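Local coordinates for afamin (Homo sapiens, PDB 6FAK), which carries hydrophobic molecules in body fluids, keeping lipidated Wnt proteins soluble and active and binding vitamin E, at residues Leu411-Glu424 / Arg528-Asp542. Sequence-based numbering, arbitrary orientation. Where two conformers were deposited one is given.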
loop_
_atom_site.group_PDB
_atom_site.type_symbol
_atom_site.label_atom_id
_atom_site.label_comp_id
_atom_site.label_asym_id
_atom_site.label_seq_id
_atom_site.Cartn_x
_atom_site.Cartn_y
_atom_site.Cartn_z
ATOM N N LEU A 411 2.327 -16.997 -8.379
ATOM C CA LEU A 411 3.779 -16.957 -8.358
ATOM C C LEU A 411 4.348 -17.371 -9.698
ATOM O O LEU A 411 5.271 -16.740 -10.196
ATOM C CB LEU A 411 4.319 -17.825 -7.195
ATOM C CG LEU A 411 4.046 -17.258 -5.812
ATOM C CD1 LEU A 411 4.550 -18.282 -4.809
ATOM C CD2 LEU A 411 4.746 -15.932 -5.548
ATOM N N ILE A 412 3.824 -18.429 -10.294
ATOM C CA ILE A 412 4.253 -18.835 -11.645
ATOM C C ILE A 412 4.003 -17.695 -12.686
ATOM O O ILE A 412 4.921 -17.273 -13.423
ATOM C CB ILE A 412 3.550 -20.167 -12.102
ATOM C CG1 ILE A 412 4.059 -21.348 -11.262
ATOM C CG2 ILE A 412 3.841 -20.426 -13.586
ATOM C CD1 ILE A 412 3.293 -22.659 -11.422
ATOM N N ARG A 413 2.788 -17.180 -12.698
ATOM C CA ARG A 413 2.375 -16.144 -13.664
ATOM C C ARG A 413 3.173 -14.869 -13.487
ATOM O O ARG A 413 3.676 -14.345 -14.471
ATOM C CB ARG A 413 0.874 -15.838 -13.558
ATOM C CG ARG A 413 0.034 -16.800 -14.408
ATOM C CD ARG A 413 0.012 -16.406 -15.911
ATOM N NE ARG A 413 1.003 -17.156 -16.703
ATOM C CZ ARG A 413 1.610 -16.730 -17.816
ATOM N NH1 ARG A 413 1.328 -15.529 -18.333
ATOM N NH2 ARG A 413 2.488 -17.501 -18.418
ATOM N N LEU A 414 3.287 -14.393 -12.253
ATOM C CA LEU A 414 4.005 -13.184 -11.973
ATOM C C LEU A 414 5.487 -13.300 -12.376
ATOM O O LEU A 414 6.077 -12.351 -12.899
ATOM C CB LEU A 414 3.916 -12.781 -10.495
ATOM C CG LEU A 414 2.631 -12.144 -9.945
ATOM C CD1 LEU A 414 2.608 -12.273 -8.400
ATOM C CD2 LEU A 414 2.606 -10.677 -10.343
ATOM N N THR A 415 6.103 -14.432 -12.034
ATOM C CA THR A 415 7.529 -14.659 -12.352
ATOM C C THR A 415 7.750 -14.730 -13.879
ATOM O O THR A 415 8.713 -14.178 -14.384
ATOM C CB THR A 415 8.081 -15.895 -11.615
ATOM O OG1 THR A 415 7.857 -15.748 -10.202
ATOM C CG2 THR A 415 9.523 -16.030 -11.816
ATOM N N LYS A 416 6.846 -15.366 -14.608
ATOM C CA LYS A 416 6.897 -15.351 -16.077
ATOM C C LYS A 416 6.882 -13.945 -16.703
ATOM O O LYS A 416 7.613 -13.653 -17.704
ATOM C CB LYS A 416 5.728 -16.161 -16.677
ATOM C CG LYS A 416 5.826 -17.656 -16.509
ATOM C CD LYS A 416 6.843 -18.282 -17.436
ATOM C CE LYS A 416 6.716 -19.811 -17.504
ATOM N NZ LYS A 416 5.581 -20.387 -18.297
ATOM N N ILE A 417 6.005 -13.102 -16.186
ATOM C CA ILE A 417 5.770 -11.817 -16.749
ATOM C C ILE A 417 6.801 -10.774 -16.299
ATOM O O ILE A 417 7.046 -9.829 -17.028
ATOM C CB ILE A 417 4.300 -11.270 -16.560
ATOM C CG1 ILE A 417 4.023 -10.900 -15.141
ATOM C CG2 ILE A 417 3.232 -12.233 -17.106
ATOM C CD1 ILE A 417 2.748 -10.122 -14.984
ATOM N N ALA A 418 7.335 -10.925 -15.091
ATOM C CA ALA A 418 8.272 -9.956 -14.458
ATOM C C ALA A 418 9.470 -10.662 -13.813
ATOM O O ALA A 418 9.716 -10.491 -12.626
ATOM C CB ALA A 418 7.537 -9.077 -13.431
ATOM N N PRO A 419 10.168 -11.499 -14.595
ATOM C CA PRO A 419 11.243 -12.325 -14.032
ATOM C C PRO A 419 12.450 -11.506 -13.567
ATOM O O PRO A 419 13.245 -12.055 -12.801
ATOM C CB PRO A 419 11.621 -13.266 -15.179
ATOM C CG PRO A 419 11.292 -12.474 -16.408
ATOM C CD PRO A 419 10.030 -11.748 -16.041
ATOM N N GLN A 420 12.546 -10.223 -13.960
ATOM C CA GLN A 420 13.628 -9.372 -13.575
ATOM C C GLN A 420 13.521 -8.918 -12.110
ATOM O O GLN A 420 14.525 -8.472 -11.523
ATOM C CB GLN A 420 13.706 -8.125 -14.487
ATOM C CG GLN A 420 13.996 -8.422 -15.976
ATOM C CD GLN A 420 12.777 -8.831 -16.775
ATOM O OE1 GLN A 420 11.610 -8.730 -16.307
ATOM N NE2 GLN A 420 13.003 -9.183 -18.019
ATOM N N LEU A 421 12.348 -9.032 -11.502
ATOM C CA LEU A 421 12.202 -8.736 -10.054
ATOM C C LEU A 421 12.927 -9.741 -9.184
ATOM O O LEU A 421 13.118 -10.873 -9.554
ATOM C CB LEU A 421 10.731 -8.700 -9.648
ATOM C CG LEU A 421 9.938 -7.613 -10.361
ATOM C CD1 LEU A 421 8.480 -7.707 -10.030
ATOM C CD2 LEU A 421 10.473 -6.218 -10.086
ATOM N N SER A 422 13.426 -9.297 -8.037
ATOM C CA SER A 422 13.990 -10.210 -7.063
ATOM C C SER A 422 12.919 -11.249 -6.625
ATOM O O SER A 422 11.700 -10.997 -6.578
ATOM C CB SER A 422 14.508 -9.482 -5.830
ATOM O OG SER A 422 13.445 -8.940 -5.090
ATOM N N THR A 423 13.426 -12.434 -6.316
ATOM C CA THR A 423 12.611 -13.449 -5.746
ATOM C C THR A 423 11.858 -12.990 -4.508
ATOM O O THR A 423 10.664 -13.323 -4.374
ATOM C CB THR A 423 13.464 -14.720 -5.468
ATOM O OG1 THR A 423 13.855 -15.225 -6.741
ATOM C CG2 THR A 423 12.676 -15.743 -4.724
ATOM N N GLU A 424 12.508 -12.223 -3.633
ATOM C CA GLU A 424 11.822 -11.750 -2.412
ATOM C C GLU A 424 10.625 -10.881 -2.769
ATOM O O GLU A 424 9.558 -11.005 -2.166
ATOM C CB GLU A 424 12.741 -10.939 -1.464
ATOM C CG GLU A 424 13.713 -11.771 -0.645
ATOM C CD GLU A 424 13.017 -12.895 0.098
ATOM O OE1 GLU A 424 13.220 -14.062 -0.286
ATOM O OE2 GLU A 424 12.200 -12.611 0.993
ATOM N N ARG A 528 9.765 -19.146 -2.276
ATOM C CA ARG A 528 11.015 -18.792 -2.932
ATOM C C ARG A 528 11.522 -19.858 -3.841
ATOM O O ARG A 528 12.016 -19.551 -4.919
ATOM C CB ARG A 528 12.143 -18.471 -1.970
ATOM C CG ARG A 528 11.927 -17.272 -1.095
ATOM C CD ARG A 528 13.174 -17.182 -0.219
ATOM N NE ARG A 528 13.039 -16.163 0.797
ATOM C CZ ARG A 528 12.830 -16.340 2.103
ATOM N NH1 ARG A 528 12.753 -17.566 2.626
ATOM N NH2 ARG A 528 12.727 -15.275 2.899
ATOM N N PHE A 529 11.378 -21.101 -3.409
ATOM C CA PHE A 529 11.722 -22.257 -4.267
ATOM C C PHE A 529 10.993 -22.218 -5.610
ATOM O O PHE A 529 11.615 -22.363 -6.694
ATOM C CB PHE A 529 11.485 -23.588 -3.496
ATOM C CG PHE A 529 11.670 -24.811 -4.333
ATOM C CD1 PHE A 529 10.610 -25.338 -5.073
ATOM C CD2 PHE A 529 12.891 -25.443 -4.374
ATOM C CE1 PHE A 529 10.775 -26.451 -5.887
ATOM C CE2 PHE A 529 13.081 -26.560 -5.205
ATOM C CZ PHE A 529 12.003 -27.063 -5.967
ATOM N N LEU A 530 9.675 -22.019 -5.541
ATOM C CA LEU A 530 8.858 -21.992 -6.754
ATOM C C LEU A 530 9.259 -20.869 -7.710
ATOM O O LEU A 530 9.383 -21.103 -8.920
ATOM C CB LEU A 530 7.395 -21.912 -6.440
ATOM C CG LEU A 530 6.475 -21.881 -7.657
ATOM C CD1 LEU A 530 6.621 -23.017 -8.659
ATOM C CD2 LEU A 530 5.053 -21.881 -7.151
ATOM N N VAL A 531 9.486 -19.675 -7.151
ATOM C CA VAL A 531 9.883 -18.550 -7.932
ATOM C C VAL A 531 11.233 -18.810 -8.601
ATOM O O VAL A 531 11.360 -18.603 -9.820
ATOM C CB VAL A 531 9.836 -17.231 -7.134
ATOM C CG1 VAL A 531 10.503 -16.071 -7.869
ATOM C CG2 VAL A 531 8.389 -16.884 -6.839
ATOM N N ASN A 532 12.215 -19.234 -7.830
ATOM C CA ASN A 532 13.542 -19.581 -8.396
ATOM C C ASN A 532 13.461 -20.674 -9.477
ATOM O O ASN A 532 14.108 -20.593 -10.527
ATOM C CB ASN A 532 14.553 -19.936 -7.294
ATOM C CG ASN A 532 14.904 -18.744 -6.426
ATOM O OD1 ASN A 532 15.018 -17.619 -6.937
ATOM N ND2 ASN A 532 15.105 -18.968 -5.137
ATOM N N LEU A 533 12.606 -21.663 -9.253
ATOM C CA LEU A 533 12.371 -22.708 -10.244
ATOM C C LEU A 533 11.833 -22.172 -11.577
ATOM O O LEU A 533 12.301 -22.613 -12.685
ATOM C CB LEU A 533 11.415 -23.763 -9.689
ATOM C CG LEU A 533 11.262 -25.009 -10.537
ATOM C CD1 LEU A 533 12.563 -25.808 -10.608
ATOM C CD2 LEU A 533 10.114 -25.830 -9.954
ATOM N N VAL A 534 10.884 -21.229 -11.475
ATOM C CA VAL A 534 10.257 -20.625 -12.632
ATOM C C VAL A 534 11.293 -19.783 -13.384
ATOM O O VAL A 534 11.296 -19.800 -14.606
ATOM C CB VAL A 534 8.989 -19.789 -12.321
ATOM C CG1 VAL A 534 8.455 -19.155 -13.564
ATOM C CG2 VAL A 534 7.859 -20.671 -11.784
ATOM N N LYS A 535 12.154 -19.056 -12.665
ATOM C CA LYS A 535 13.252 -18.293 -13.319
ATOM C C LYS A 535 14.162 -19.269 -14.032
ATOM O O LYS A 535 14.497 -19.091 -15.224
ATOM C CB LYS A 535 14.057 -17.494 -12.303
ATOM C CG LYS A 535 13.329 -16.270 -11.784
ATOM C CD LYS A 535 14.111 -15.524 -10.747
ATOM C CE LYS A 535 13.369 -14.283 -10.344
ATOM N NZ LYS A 535 14.126 -13.506 -9.363
ATOM N N LEU A 536 14.545 -20.309 -13.317
ATOM C CA LEU A 536 15.484 -21.294 -13.882
ATOM C C LEU A 536 14.928 -21.970 -15.172
ATOM O O LEU A 536 15.627 -22.064 -16.186
ATOM C CB LEU A 536 15.878 -22.311 -12.846
ATOM C CG LEU A 536 16.751 -23.458 -13.443
ATOM C CD1 LEU A 536 18.091 -22.975 -13.957
ATOM C CD2 LEU A 536 16.903 -24.543 -12.395
ATOM N N LYS A 537 13.665 -22.352 -15.125
ATOM C CA LYS A 537 12.976 -23.088 -16.172
ATOM C C LYS A 537 11.878 -22.241 -16.848
ATOM O O LYS A 537 10.785 -22.746 -17.145
ATOM C CB LYS A 537 12.361 -24.331 -15.532
ATOM C CG LYS A 537 13.347 -25.261 -14.847
ATOM C CD LYS A 537 14.315 -25.836 -15.857
ATOM C CE LYS A 537 14.834 -27.210 -15.409
ATOM N NZ LYS A 537 16.187 -27.442 -15.963
ATOM N N HIS A 538 12.166 -20.957 -17.049
ATOM C CA HIS A 538 11.225 -20.010 -17.665
ATOM C C HIS A 538 10.653 -20.452 -19.023
ATOM O O HIS A 538 9.525 -20.065 -19.360
ATOM C CB HIS A 538 11.862 -18.603 -17.801
ATOM C CG HIS A 538 12.998 -18.535 -18.778
ATOM N ND1 HIS A 538 12.836 -18.088 -20.077
ATOM C CD2 HIS A 538 14.311 -18.842 -18.651
ATOM C CE1 HIS A 538 13.992 -18.152 -20.708
ATOM N NE2 HIS A 538 14.904 -18.609 -19.877
ATOM N N GLU A 539 11.432 -21.238 -19.773
ATOM C CA GLU A 539 11.016 -21.802 -21.065
ATOM C C GLU A 539 9.820 -22.767 -20.980
ATOM O O GLU A 539 9.005 -22.825 -21.893
ATOM C CB GLU A 539 12.218 -22.455 -21.805
ATOM C CG GLU A 539 12.709 -23.813 -21.291
ATOM C CD GLU A 539 13.584 -23.773 -20.033
ATOM O OE1 GLU A 539 14.101 -24.877 -19.701
ATOM O OE2 GLU A 539 13.783 -22.697 -19.394
ATOM N N LEU A 540 9.712 -23.492 -19.879
ATOM C CA LEU A 540 8.621 -24.451 -19.650
ATOM C C LEU A 540 7.246 -23.789 -19.567
ATOM O O LEU A 540 7.123 -22.605 -19.208
ATOM C CB LEU A 540 8.863 -25.276 -18.350
ATOM C CG LEU A 540 10.094 -26.188 -18.291
ATOM C CD1 LEU A 540 9.972 -27.159 -17.122
ATOM C CD2 LEU A 540 10.355 -26.907 -19.609
ATOM N N THR A 541 6.201 -24.541 -19.926
ATOM C CA THR A 541 4.833 -24.040 -19.804
ATOM C C THR A 541 4.440 -23.956 -18.323
ATOM O O THR A 541 4.994 -24.657 -17.504
ATOM C CB THR A 541 3.761 -24.947 -20.493
ATOM O OG1 THR A 541 3.727 -26.230 -19.842
ATOM C CG2 THR A 541 4.003 -25.143 -22.017
ATOM N N ASP A 542 3.469 -23.112 -18.013
ATOM C CA ASP A 542 2.901 -23.041 -16.673
ATOM C C ASP A 542 2.499 -24.434 -16.109
ATOM O O ASP A 542 2.767 -24.729 -14.949
ATOM C CB ASP A 542 1.680 -22.147 -16.656
ATOM C CG ASP A 542 2.031 -20.655 -16.825
ATOM O OD1 ASP A 542 3.187 -20.291 -17.167
ATOM O OD2 ASP A 542 1.122 -19.851 -16.608
#
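Thr423 is a knob seated in a hollow of helix 528-536, walled by Arg528, Val531, Asn532 and Lys535. Its CG2, anti to the backbone N (OG1 at chi1 -67°), lies against Val531 CG1 at 3.8 Å, leaving OG1 to donate to Asn532 OD1 at 2.7 Å and to accept from Lys535 NZ. A small residue with one methyl and one hydroxyl suits this half-polar hollow. Beside it Arg528 meets the Glu424 carboxylate in a salt bridge. Lys535, stretched out straight, lays CG on Thr415 CG2 and CE beside Pro419 O, and its ammonium ends on Leu421 O at 2.8 Å. Where the axes of segments 411-417 and 528-536 approach to 9.2 Å and cross at -42°, branched residues interlock: Thr415 CG2 fits against Val534 CG1 (3.7 Å), while Ile412 CG1 faces the notch between Leu530 CD1 and Val534 CG2. Thr415 can afford its hydroxyl against Val531 because OG1 bonds back to Leu411 O. At the far end Arg413 presents its NE/NH2 edge to Asp542, NE to OD2 (2.7 Å) and NH2 to OD1, the flat groups 42° apart; Lys416 curls to bring NZ to OD1 at 2.6 Å and to Leu540 O. An alanine replacing Asp542 would probably leave both cations without their shared carboxylate. In this third albumin domain, Leu426 of helix 423-440 packs on Thr415 and Val531, helix 542-560, which Asp542 opens, puts Gln546 on Ile412 and Phe549 on Leu530, and Phe503 of strand 503-504 touches Asn532.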